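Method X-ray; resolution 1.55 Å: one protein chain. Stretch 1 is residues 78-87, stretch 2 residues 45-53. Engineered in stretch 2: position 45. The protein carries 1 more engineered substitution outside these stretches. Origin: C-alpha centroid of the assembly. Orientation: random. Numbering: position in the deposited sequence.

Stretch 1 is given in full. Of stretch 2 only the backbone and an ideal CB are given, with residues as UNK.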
ATOM      1  N   VAL A  78      12.084  -1.032   3.786  1.00 10.44           N
ATOM      2  CA  VAL A  78      10.829  -0.299   3.856  1.00 10.84           C
ATOM      3  C   VAL A  78       9.758  -1.248   3.339  1.00 10.94           C
ATOM      4  O   VAL A  78       9.789  -1.663   2.177  1.00 12.66           O
ATOM      5  CB  VAL A  78      10.855   0.965   2.987  1.00 11.06           C
ATOM      6  CG1 VAL A  78       9.465   1.581   2.936  1.00 12.38           C
ATOM      7  CG2 VAL A  78      11.848   1.960   3.559  1.00 12.11           C
ATOM      8  N   ILE A  79       8.817  -1.604   4.204  1.00 10.22           N
ATOM      9  CA  ILE A  79       7.754  -2.525   3.822  1.00 10.80           C
ATOM     10  C   ILE A  79       6.571  -1.757   3.266  1.00 13.00           C
ATOM     11  O   ILE A  79       5.933  -2.183   2.300  1.00 14.17           O
ATOM     12  CB  ILE A  79       7.322  -3.384   5.026  1.00 14.89           C
ATOM     13  CG1 ILE A  79       8.486  -4.287   5.449  1.00 15.42           C
ATOM     14  CG2 ILE A  79       6.104  -4.229   4.669  1.00 16.05           C
ATOM     15  CD1 ILE A  79       8.220  -5.466   6.320  1.00 18.70           C
ATOM     16  N   SER A  80       6.280  -0.620   3.877  1.00 12.72           N
ATOM     17  CA  SER A  80       5.196   0.217   3.398  1.00 12.99           C
ATOM     18  C   SER A  80       5.357   1.642   3.888  1.00 11.64           C
ATOM     19  O   SER A  80       5.806   1.891   5.006  1.00 13.66           O
ATOM     20  CB  SER A  80       3.839  -0.333   3.840  1.00 19.30           C
ATOM     21  OG  SER A  80       3.696  -0.290   5.244  1.00 22.95           O
ATOM     22  N   LEU A  81       5.011   2.573   3.013  1.00 10.25           N
ATOM     23  CA  LEU A  81       5.058   3.992   3.309  1.00 10.51           C
ATOM     24  C   LEU A  81       3.744   4.467   2.724  1.00 10.31           C
ATOM     25  O   LEU A  81       3.555   4.454   1.510  1.00 11.80           O
ATOM     26  CB  LEU A  81       6.233   4.663   2.595  1.00 18.58           C
ATOM     27  CG  LEU A  81       6.216   6.190   2.684  1.00 22.39           C
ATOM     28  CD1 LEU A  81       6.331   6.614   4.134  1.00 25.86           C
ATOM     29  CD2 LEU A  81       7.359   6.761   1.859  1.00 25.35           C
ATOM     30  N   ASN A  82       2.825   4.853   3.596  1.00 10.33           N
ATOM     31  CA  ASN A  82       1.510   5.279   3.154  1.00 11.23           C
ATOM     32  C   ASN A  82       1.118   6.636   3.680  1.00 10.57           C
ATOM     33  O   ASN A  82       1.603   7.086   4.717  1.00 12.43           O
ATOM     34  CB  ASN A  82       0.461   4.254   3.585  1.00 18.62           C
ATOM     35  CG  ASN A  82       0.500   2.994   2.747  1.00 23.02           C
ATOM     36  OD1 ASN A  82       0.221   3.026   1.548  1.00 26.30           O
ATOM     37  ND2 ASN A  82       0.850   1.877   3.372  1.00 24.50           N
ATOM     38  N   GLY A  83       0.228   7.295   2.956  1.00  9.69           N
ATOM     39  CA  GLY A  83      -0.213   8.590   3.407  1.00 10.46           C
ATOM     40  C   GLY A  83      -0.376   9.605   2.308  1.00  9.36           C
ATOM     41  O   GLY A  83      -0.113   9.340   1.132  1.00  9.80           O
ATOM     42  N   THR A  84      -0.803  10.787   2.722  1.00 10.31           N
ATOM     43  CA  THR A  84      -1.055  11.896   1.827  1.00 10.49           C
ATOM     44  C   THR A  84      -0.005  12.974   2.010  1.00 10.62           C
ATOM     45  O   THR A  84       0.666  13.034   3.036  1.00 12.24           O
ATOM     46  CB  THR A  84      -2.429  12.505   2.137  1.00 10.30           C
ATOM     47  OG1 THR A  84      -2.501  12.816   3.540  1.00 12.51           O
ATOM     48  CG2 THR A  84      -3.535  11.521   1.788  1.00 10.96           C
ATOM     49  N   LEU A  85       0.154  13.815   1.000  1.00 10.18           N
ATOM     50  CA  LEU A  85       1.098  14.910   1.102  1.00 11.30           C
ATOM     51  C   LEU A  85       0.717  15.980   0.102  1.00 11.90           C
ATOM     52  O   LEU A  85       0.094  15.699  -0.922  1.00 12.62           O
ATOM     53  CB  LEU A  85       2.542  14.433   0.879  1.00 14.14           C
ATOM     54  CG  LEU A  85       3.010  13.863  -0.459  1.00 12.63           C
ATOM     55  CD1 LEU A  85       4.511  13.635  -0.392  1.00 15.39           C
ATOM     56  CD2 LEU A  85       2.288  12.563  -0.773  1.00 14.02           C
ATOM     57  N   GLU A  86       1.065  17.219   0.426  1.00 10.73           N
ATOM     58  CA  GLU A  86       0.757  18.341  -0.436  1.00 13.70           C
ATOM     59  C   GLU A  86       1.705  19.500  -0.147  1.00 13.35           C
ATOM     60  O   GLU A  86       2.582  19.383   0.704  1.00 12.83           O
ATOM     61  CB  GLU A  86      -0.708  18.760  -0.259  1.00 15.90           C
ATOM     62  CG  GLU A  86      -1.091  19.314   1.112  1.00 17.84           C
ATOM     63  CD  GLU A  86      -1.331  18.252   2.170  1.00 19.59           C
ATOM     64  OE1 GLU A  86      -1.538  17.067   1.826  1.00 21.17           O
ATOM     65  OE2 GLU A  86      -1.336  18.616   3.365  1.00 20.92           O
ATOM     66  N   LEU A  87       1.527  20.613  -0.851  1.00 18.54           N
ATOM     67  CA  LEU A  87       2.407  21.768  -0.686  1.00 19.93           C
ATOM     68  C   LEU A  87       2.854  22.133   0.725  1.00 20.70           C
ATOM     69  O   LEU A  87       4.050  22.307   0.960  1.00 22.77           O
ATOM     70  CB  LEU A  87       1.797  23.007  -1.347  1.00 24.43           C
ATOM     71  CG  LEU A  87       1.987  23.151  -2.862  1.00 27.88           C
ATOM     72  CD1 LEU A  87       1.575  24.555  -3.275  1.00 28.48           C
ATOM     73  CD2 LEU A  87       3.443  22.910  -3.242  1.00 29.45           C
ATOM     74  N   UNK A  45      -0.706  19.495  -5.123  1.00  9.96           N
ATOM     75  CA  UNK A  45      -1.691  19.994  -4.167  1.00 10.62           C
ATOM     76  C   UNK A  45      -2.573  18.927  -3.521  1.00  8.84           C
ATOM     77  O   UNK A  45      -3.286  19.217  -2.566  1.00  9.67           O
ATOM     78  CB  UNK A  45      -2.590  21.014  -4.869  1.00 10.62           C
ATOM     79  N   UNK A  46      -2.535  17.703  -4.034  1.00 10.43           N
ATOM     80  CA  UNK A  46      -3.355  16.626  -3.476  1.00  8.90           C
ATOM     81  C   UNK A  46      -2.743  15.290  -3.872  1.00 10.02           C
ATOM     82  O   UNK A  46      -3.244  14.603  -4.759  1.00 11.44           O
ATOM     83  CB  UNK A  46      -4.804  16.725  -3.957  1.00  8.90           C
ATOM     84  N   UNK A  47      -1.669  14.915  -3.189  1.00  8.53           N
ATOM     85  CA  UNK A  47      -0.963  13.693  -3.524  1.00  7.65           C
ATOM     86  C   UNK A  47      -1.006  12.627  -2.443  1.00  7.39           C
ATOM     87  O   UNK A  47      -1.398  12.888  -1.308  1.00  8.67           O
ATOM     88  CB  UNK A  47       0.496  14.025  -3.842  1.00  7.65           C
ATOM     89  N   UNK A  48      -0.615  11.415  -2.817  1.00  8.47           N
ATOM     90  CA  UNK A  48      -0.569  10.303  -1.875  1.00  7.68           C
ATOM     91  C   UNK A  48       0.483   9.325  -2.371  1.00  7.56           C
ATOM     92  O   UNK A  48       0.848   9.342  -3.547  1.00  8.35           O
ATOM     93  CB  UNK A  48      -1.934   9.627  -1.731  1.00  7.68           C
ATOM     94  N   UNK A  49       1.001   8.499  -1.471  1.00  7.57           N
ATOM     95  CA  UNK A  49       2.006   7.520  -1.864  1.00  7.77           C
ATOM     96  C   UNK A  49       1.267   6.309  -2.418  1.00  8.14           C
ATOM     97  O   UNK A  49       0.581   5.601  -1.680  1.00 10.53           O
ATOM     98  CB  UNK A  49       2.911   7.136  -0.692  1.00  7.77           C
ATOM     99  N   UNK A  50       1.400   6.085  -3.723  1.00  7.73           N
ATOM    100  CA  UNK A  50       0.720   4.971  -4.375  1.00  9.29           C
ATOM    101  C   UNK A  50       1.532   3.683  -4.356  1.00 11.02           C
ATOM    102  O   UNK A  50       0.985   2.599  -4.547  1.00 11.44           O
ATOM    103  CB  UNK A  50       0.390   5.343  -5.822  1.00  9.29           C
ATOM    104  N   UNK A  51       2.834   3.801  -4.132  1.00 10.42           N
ATOM    105  CA  UNK A  51       3.685   2.626  -4.090  1.00 11.29           C
ATOM    106  C   UNK A  51       5.055   3.002  -3.571  1.00 10.83           C
ATOM    107  O   UNK A  51       5.547   4.088  -3.863  1.00  9.67           O
ATOM    108  CB  UNK A  51       3.792   1.979  -5.472  1.00 11.29           C
ATOM    109  N   UNK A  52       5.673   2.121  -2.791  1.00 13.27           N
ATOM    110  CA  UNK A  52       6.997   2.416  -2.255  1.00 14.14           C
ATOM    111  C   UNK A  52       7.746   1.182  -1.788  1.00 16.04           C
ATOM    112  O   UNK A  52       7.182   0.298  -1.138  1.00 18.28           O
ATOM    113  CB  UNK A  52       6.875   3.403  -1.092  1.00 14.14           C
ATOM    114  N   UNK A  53       9.024   1.125  -2.138  1.00 12.90           N
ATOM    115  CA  UNK A  53       9.875   0.022  -1.722  1.00 14.42           C
ATOM    116  C   UNK A  53      11.282   0.574  -1.589  1.00 13.61           C
ATOM    117  O   UNK A  53      11.646   1.520  -2.278  1.00 14.70           O
ATOM    118  CB  UNK A  53       9.819  -1.146  -2.709  1.00 14.42           C
TER

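Two antiparallel strands meet here, tightly paired at one end and parted by water toward the other.

Position 45 points its CA-to-CB bond away from stretch 1, so the start of the side chain is little constrained; a long chain could still turn back toward Leu 87. The deposited Arg 45, an engineered substitution, does turn back (m, m, m), bringing CD to 3.3 Å from Leu 87 CD1.

Position 46 also points away, with nothing of stretch 1 near its CB to set a preference; the residue is Ala 46.

Position 47 pairs with Leu 85. Its backbone N donates to Leu 85 O (3.0 Å) and its O accepts from Leu 85 N (2.9 Å). The CB lies on the same sheet face as the Leu 85 side chain, near CD2, so an apolar group suits and a small one already reaches it. Ala 47 meets Leu 85 CD2 with its CB at 3.9 Å.

Position 48 lies on the other face, beside Thr 84 in a non-hydrogen-bonded pair. Its CA approaches Gly 83 O at 3.2 Å in a CA-H...O contact, and Thr 84 CG2 offers a methyl near the CB. Beta-branched or aromatic residues would fit. Trp 48 keeps its CB 4.3 Å from Thr 84 CG2, while the end of its side chain leads away.

Position 49 points toward stretch 1, between Leu 81 and Leu 85, and its N donates to Gly 83 O at 3.0 Å. A branched aliphatic such as valine, leucine or isoleucine is the natural reading. Ile 49, m at both chi angles, places CD1 3.9 Å from Leu 85 CD2 and CG1 4.4 Å from Leu 81 CG. Its carbonyl O takes a hydrogen bond from water 1 (2.7 Å), which also donates to Asn 82 OD1 and accepts from Gly 83 N.

Positions 50 and 51 point away and touch nothing of stretch 1; they are Ala 50 and Gly 51.

Position 52 turns toward stretch 1 again, its CB 3.9 Å from Leu 81 CB with Val 78 CG1 beyond. A modest apolar group, cysteine, valine or alanine, suits. Cys 52, chi1 t, sets SG 3.8 Å from Leu 81 CB and 4.1 Å from Val 78 CG1, while water 2 links its O to Leu 81 N.

Position 53 points away, leaving the choice open; the residue is Thr 53.

Stretch 2, residues 45-53: RAAWIAGCT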
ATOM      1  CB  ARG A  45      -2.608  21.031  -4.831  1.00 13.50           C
ATOM      2  CG  ARG A  45      -1.899  22.216  -5.480  1.00 18.20           C
ATOM      3  CD  ARG A  45      -1.052  22.990  -4.489  1.00 22.41           C
ATOM      4  NE  ARG A  45      -1.832  23.556  -3.393  1.00 26.37           N
ATOM      5  CZ  ARG A  45      -2.699  24.557  -3.519  1.00 28.82           C
ATOM      6  NH1 ARG A  45      -3.359  24.996  -2.455  1.00 30.76           N
ATOM      7  NH2 ARG A  45      -2.907  25.120  -4.703  1.00 30.62           N
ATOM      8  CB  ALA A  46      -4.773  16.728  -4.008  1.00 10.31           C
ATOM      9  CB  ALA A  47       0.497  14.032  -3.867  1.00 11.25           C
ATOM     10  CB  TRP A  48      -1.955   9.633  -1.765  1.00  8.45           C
ATOM     11  CG  TRP A  48      -2.255   8.517  -2.742  1.00  8.55           C
ATOM     12  CD1 TRP A  48      -2.130   7.174  -2.519  1.00  7.48           C
ATOM     13  CD2 TRP A  48      -2.778   8.655  -4.068  1.00  8.01           C
ATOM     14  NE1 TRP A  48      -2.547   6.468  -3.622  1.00  9.21           N
ATOM     15  CE2 TRP A  48      -2.949   7.354  -4.589  1.00  7.05           C
ATOM     16  CE3 TRP A  48      -3.118   9.754  -4.867  1.00  8.34           C
ATOM     17  CZ2 TRP A  48      -3.451   7.119  -5.875  1.00  7.77           C
ATOM     18  CZ3 TRP A  48      -3.615   9.523  -6.146  1.00  8.53           C
ATOM     19  CH2 TRP A  48      -3.776   8.212  -6.637  1.00  8.31           C
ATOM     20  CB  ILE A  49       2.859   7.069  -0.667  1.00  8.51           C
ATOM     21  CG1 ILE A  49       3.402   8.289   0.082  1.00  9.97           C
ATOM     22  CG2 ILE A  49       4.002   6.195  -1.166  1.00  7.95           C
ATOM     23  CD1 ILE A  49       4.319   9.268  -0.704  1.00 18.39           C
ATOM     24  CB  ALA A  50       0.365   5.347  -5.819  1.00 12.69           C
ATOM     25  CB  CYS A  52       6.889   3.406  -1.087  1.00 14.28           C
ATOM     26  SG  CYS A  52       8.477   3.868  -0.323  1.00 15.41           S
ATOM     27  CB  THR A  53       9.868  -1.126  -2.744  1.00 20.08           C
ATOM     28  OG1 THR A  53      10.628  -2.222  -2.222  1.00 26.52           O
ATOM     29  CG2 THR A  53      10.471  -0.684  -4.063  1.00 22.21           C
TER
HETATM   30  O   HOH W   1      -0.683   5.712   0.659  1.00 13.87           O
HETATM   31  O   HOH W   2       5.052   1.230   0.407  1.00 33.02           O
HETATM   32  O   HOH W   3       8.119  -2.019  -0.020  1.00 33.90           O
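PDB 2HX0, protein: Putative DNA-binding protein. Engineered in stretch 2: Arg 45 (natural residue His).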